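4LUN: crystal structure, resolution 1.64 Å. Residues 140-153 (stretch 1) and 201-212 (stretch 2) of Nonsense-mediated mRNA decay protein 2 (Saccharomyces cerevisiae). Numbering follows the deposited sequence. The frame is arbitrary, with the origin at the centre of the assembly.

Stretch 1, residues 140-153: VKGNLRVFTELYLV
Stretch 2 201-212: TTIATAFIKKFA

Most of stretch 1, from Val-140, and residues 201-210 lie in two helices that run in the same general direction, with 31° between their N-to-C vectors (signed crossing angle -31°) and axes 10.4 Å apart at closest approach. The helices diverge toward their C-terminal ends: CA-CA distances grow from 6.0 Å for Lys-141 and Ile-203 to 7.5 Å for Arg-145 and Phe-207 and 8.5 Å for Thr-148 and Phe-211. No hydrogen bond crosses the interface, which buries 556 Å², both sides summed, and rests on packing.

Along stretch 2, contact begins at Thr-202 (chi1 p), whose carbonyl O lies 3.7 Å from CD of Lys-141. The lysine chain (m, t, m, t) extends across the neighbouring helix, its CG 3.9 Å from CG1 of Ile-203 and its CD 3.9 Å from CB of Ala-206, so its aliphatic part serves as packing surface. Ile-203 (m, t) also places CD1 4.2 Å from CG1 of Val-140 (t) and CG2 3.9 Å from CD2 of Leu-144 (t, p). Ala-204 points away and Thr-205 is out of reach; Ala-206 points toward the partner helix, its small side chain meeting Lys-141.

The CA-to-CB bond of Phe-207 (chi1 t, chi2 77°) points sideways to stretch 1, but the ring comes nearer. Phe-207 CD1 approaches Leu-144 CD2 to 3.5 Å, while Thr-148 OG1 lies at the edge of the ring, near its plane, 3.4 Å from Phe-207 CE1. Thr-148 (chi1 m) donates from OG1 to Leu-144 O at 2.8 Å, a bond back into its own helix.

After Ile-208 and Lys-209, which make no contact, Lys-210 (t, 148°, m, m) packs its CD 3.6 Å from CG of Arg-145 and over one face of the guanidinium. The like charges are close, Lys-210 NZ lying 3.8 Å from Arg-145 NH2. Within stretch 1, Arg-145 (t, -95°, t, 93°) is balanced by a salt bridge from NE to OE2 of Glu-149 (m, m, 5°), 3.0 Å long.

Phe-211 is the first residue to leave helical phi/psi (-126/43), although its N still bonds to Phe-207 O at 2.9 Å. With chi1 m and chi2 -75°, its CA-to-CB bond points toward stretch 1, and the residue as a whole has the largest covered area of the contact, 84 Å². CG2 of Thr-148 sits over one face, 3.6 Å from the Phe-211 ring centroid and 12° off the normal, a CH-pi contact. Around the same ring, Phe-211 CZ lies 3.8 Å from Arg-145 O, CE1 3.7 Å from Glu-149 OE2, and CD1 4.0 Å from CD1 of Leu-152 (m, t).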

# COMPACT_ATOMS: atom_id res chain seq x y z
N VAL A 140 -2.38 -3.20 -5.68
CA VAL A 140 -1.78 -1.98 -5.11
C VAL A 140 -1.91 -1.97 -3.59
O VAL A 140 -0.96 -1.60 -2.89
CB VAL A 140 -2.43 -0.72 -5.70
CG1 VAL A 140 -2.07 0.52 -4.86
CG2 VAL A 140 -1.95 -0.54 -7.12
N LYS A 141 -3.07 -2.38 -3.09
CA LYS A 141 -3.32 -2.37 -1.66
C LYS A 141 -2.42 -3.36 -0.96
O LYS A 141 -1.91 -3.08 0.12
CB LYS A 141 -4.80 -2.69 -1.35
CG LYS A 141 -5.75 -1.59 -1.80
CD LYS A 141 -7.17 -1.78 -1.28
CE LYS A 141 -7.71 -3.16 -1.57
NZ LYS A 141 -9.19 -3.21 -1.35
N GLY A 142 -2.21 -4.52 -1.58
CA GLY A 142 -1.29 -5.50 -1.03
C GLY A 142 0.14 -4.99 -1.01
O GLY A 142 0.87 -5.18 -0.03
N ASN A 143 0.54 -4.37 -2.11
CA ASN A 143 1.87 -3.79 -2.19
C ASN A 143 2.06 -2.67 -1.18
O ASN A 143 3.12 -2.55 -0.56
CB ASN A 143 2.14 -3.27 -3.61
CG ASN A 143 2.24 -4.39 -4.63
OD1 ASN A 143 2.53 -5.54 -4.28
ND2 ASN A 143 2.03 -4.06 -5.90
N LEU A 144 1.02 -1.85 -1.00
CA LEU A 144 1.09 -0.78 -0.01
C LEU A 144 1.19 -1.35 1.39
O LEU A 144 1.92 -0.83 2.23
CB LEU A 144 -0.15 0.13 -0.12
CG LEU A 144 -0.33 1.24 0.91
CD1 LEU A 144 0.78 2.30 0.77
CD2 LEU A 144 -1.70 1.88 0.74
N ARG A 145 0.49 -2.45 1.64
CA ARG A 145 0.50 -3.02 2.98
C ARG A 145 1.90 -3.53 3.32
O ARG A 145 2.45 -3.25 4.39
CB ARG A 145 -0.52 -4.15 3.08
CG ARG A 145 -0.76 -4.65 4.49
CD ARG A 145 0.09 -5.85 4.81
NE ARG A 145 -0.07 -6.26 6.20
CZ ARG A 145 -0.94 -7.17 6.61
NH1 ARG A 145 -1.74 -7.77 5.73
NH2 ARG A 145 -1.02 -7.49 7.89
N VAL A 146 2.48 -4.25 2.37
CA VAL A 146 3.81 -4.83 2.56
C VAL A 146 4.86 -3.73 2.70
O VAL A 146 5.76 -3.82 3.55
CB VAL A 146 4.16 -5.81 1.41
CG1 VAL A 146 5.64 -6.16 1.43
CG2 VAL A 146 3.30 -7.07 1.53
N PHE A 147 4.74 -2.70 1.87
CA PHE A 147 5.65 -1.56 1.97
C PHE A 147 5.61 -0.97 3.36
O PHE A 147 6.65 -0.69 3.95
CB PHE A 147 5.30 -0.46 0.98
CG PHE A 147 6.12 0.78 1.19
CD1 PHE A 147 7.33 0.93 0.55
CD2 PHE A 147 5.68 1.78 2.04
CE1 PHE A 147 8.12 2.05 0.76
CE2 PHE A 147 6.46 2.91 2.26
CZ PHE A 147 7.68 3.04 1.60
N THR A 148 4.40 -0.78 3.87
CA THR A 148 4.21 -0.10 5.14
C THR A 148 4.76 -0.93 6.31
O THR A 148 5.36 -0.37 7.24
CB THR A 148 2.75 0.30 5.36
OG1 THR A 148 2.33 1.10 4.25
CG2 THR A 148 2.60 1.15 6.61
N GLU A 149 4.59 -2.24 6.23
CA GLU A 149 5.10 -3.11 7.28
C GLU A 149 6.63 -3.04 7.31
O GLU A 149 7.24 -3.06 8.40
CB GLU A 149 4.65 -4.56 7.08
CG GLU A 149 3.14 -4.81 7.08
CD GLU A 149 2.48 -4.68 8.44
OE1 GLU A 149 3.15 -4.29 9.43
OE2 GLU A 149 1.26 -4.96 8.52
N LEU A 150 7.24 -2.93 6.14
CA LEU A 150 8.70 -2.81 6.06
C LEU A 150 9.20 -1.42 6.41
O LEU A 150 10.36 -1.23 6.81
CB LEU A 150 9.22 -3.21 4.66
CG LEU A 150 9.09 -4.70 4.37
CD1 LEU A 150 9.29 -4.95 2.88
CD2 LEU A 150 10.12 -5.47 5.20
N TYR A 151 8.33 -0.43 6.24
CA TYR A 151 8.63 0.91 6.70
C TYR A 151 8.66 0.90 8.22
O TYR A 151 9.57 1.47 8.83
CB TYR A 151 7.57 1.91 6.18
CG TYR A 151 7.66 3.24 6.89
CD1 TYR A 151 8.52 4.23 6.43
CD2 TYR A 151 6.91 3.50 8.03
CE1 TYR A 151 8.63 5.43 7.10
CE2 TYR A 151 7.02 4.70 8.70
CZ TYR A 151 7.87 5.66 8.23
OH TYR A 151 7.96 6.87 8.90
N LEU A 152 7.67 0.26 8.84
CA LEU A 152 7.55 0.32 10.29
C LEU A 152 8.68 -0.41 11.01
O LEU A 152 8.96 -0.14 12.19
CB LEU A 152 6.19 -0.22 10.74
CG LEU A 152 5.00 0.68 10.39
CD1 LEU A 152 3.71 -0.09 10.61
CD2 LEU A 152 5.02 1.96 11.23
N VAL A 153 9.34 -1.33 10.33
CA VAL A 153 10.52 -1.98 10.91
C VAL A 153 11.83 -1.36 10.45
O VAL A 153 12.90 -1.90 10.72
CB VAL A 153 10.52 -3.53 10.74
CG1 VAL A 153 9.31 -4.14 11.43
CG2 VAL A 153 10.56 -3.92 9.26
N THR A 201 -10.94 5.07 -3.28
CA THR A 201 -11.43 5.33 -1.93
C THR A 201 -11.23 4.08 -1.07
O THR A 201 -11.05 4.18 0.14
CB THR A 201 -12.92 5.77 -1.87
OG1 THR A 201 -13.75 4.75 -2.42
CG2 THR A 201 -13.15 7.08 -2.62
N THR A 202 -11.25 2.90 -1.69
CA THR A 202 -11.02 1.67 -0.94
C THR A 202 -9.56 1.46 -0.53
O THR A 202 -9.27 0.70 0.41
CB THR A 202 -11.57 0.42 -1.66
OG1 THR A 202 -10.70 0.06 -2.75
CG2 THR A 202 -12.98 0.69 -2.17
N ILE A 203 -8.62 2.11 -1.20
CA ILE A 203 -7.22 2.09 -0.75
C ILE A 203 -7.16 2.88 0.57
O ILE A 203 -6.50 2.47 1.54
CB ILE A 203 -6.28 2.76 -1.77
CG1 ILE A 203 -6.29 2.02 -3.10
CG2 ILE A 203 -4.86 2.82 -1.25
CD1 ILE A 203 -5.57 2.81 -4.21
N ALA A 204 -7.86 4.00 0.60
CA ALA A 204 -7.83 4.87 1.77
C ALA A 204 -8.43 4.16 2.98
O ALA A 204 -7.85 4.21 4.06
CB ALA A 204 -8.59 6.14 1.49
N THR A 205 -9.57 3.51 2.78
CA THR A 205 -10.23 2.84 3.90
C THR A 205 -9.45 1.62 4.37
O THR A 205 -9.35 1.35 5.57
CB THR A 205 -11.70 2.46 3.60
OG1 THR A 205 -11.76 1.63 2.44
CG2 THR A 205 -12.48 3.71 3.31
N ALA A 206 -8.88 0.88 3.43
CA ALA A 206 -8.08 -0.28 3.79
C ALA A 206 -6.86 0.15 4.58
O ALA A 206 -6.42 -0.55 5.49
CB ALA A 206 -7.65 -1.06 2.55
N PHE A 207 -6.29 1.30 4.21
CA PHE A 207 -5.05 1.74 4.85
C PHE A 207 -5.29 2.20 6.29
O PHE A 207 -4.54 1.84 7.19
CB PHE A 207 -4.38 2.85 4.04
CG PHE A 207 -2.98 3.18 4.51
CD1 PHE A 207 -1.91 2.34 4.20
CD2 PHE A 207 -2.74 4.32 5.24
CE1 PHE A 207 -0.63 2.64 4.63
CE2 PHE A 207 -1.46 4.63 5.68
CZ PHE A 207 -0.40 3.78 5.37
N ILE A 208 -6.35 2.97 6.51
CA ILE A 208 -6.61 3.45 7.86
C ILE A 208 -6.99 2.31 8.80
O ILE A 208 -6.68 2.36 9.98
CB ILE A 208 -7.69 4.56 7.91
CG1 ILE A 208 -9.07 4.02 7.52
CG2 ILE A 208 -7.28 5.76 7.06
CD1 ILE A 208 -10.14 5.09 7.49
N LYS A 209 -7.67 1.29 8.28
CA LYS A 209 -8.10 0.18 9.13
C LYS A 209 -6.91 -0.62 9.63
O LYS A 209 -6.89 -1.08 10.77
CB LYS A 209 -9.04 -0.76 8.37
CG LYS A 209 -10.46 -0.24 8.19
CD LYS A 209 -11.21 -1.12 7.20
CE LYS A 209 -12.60 -0.59 6.91
NZ LYS A 209 -13.20 -1.26 5.72
N LYS A 210 -5.92 -0.82 8.76
CA LYS A 210 -4.76 -1.64 9.09
C LYS A 210 -3.67 -0.87 9.83
O LYS A 210 -2.90 -1.46 10.58
CB LYS A 210 -4.20 -2.29 7.83
CG LYS A 210 -3.20 -3.42 8.09
CD LYS A 210 -3.26 -4.48 7.01
CE LYS A 210 -4.53 -5.34 7.12
NZ LYS A 210 -4.54 -6.15 8.37
N PHE A 211 -3.60 0.44 9.61
CA PHE A 211 -2.52 1.24 10.19
C PHE A 211 -3.03 2.42 11.00
O PHE A 211 -2.49 3.52 10.93
CB PHE A 211 -1.54 1.67 9.10
CG PHE A 211 -0.93 0.52 8.35
CD1 PHE A 211 0.06 -0.26 8.94
CD2 PHE A 211 -1.37 0.18 7.08
CE1 PHE A 211 0.62 -1.33 8.26
CE2 PHE A 211 -0.83 -0.89 6.40
CZ PHE A 211 0.17 -1.66 6.98
N ALA A 212 -4.07 2.17 11.79
CA ALA A 212 -4.75 3.20 12.58
C ALA A 212 -3.88 4.11 13.45
O ALA A 212 -4.15 5.31 13.55
CB ALA A 212 -5.88 2.58 13.42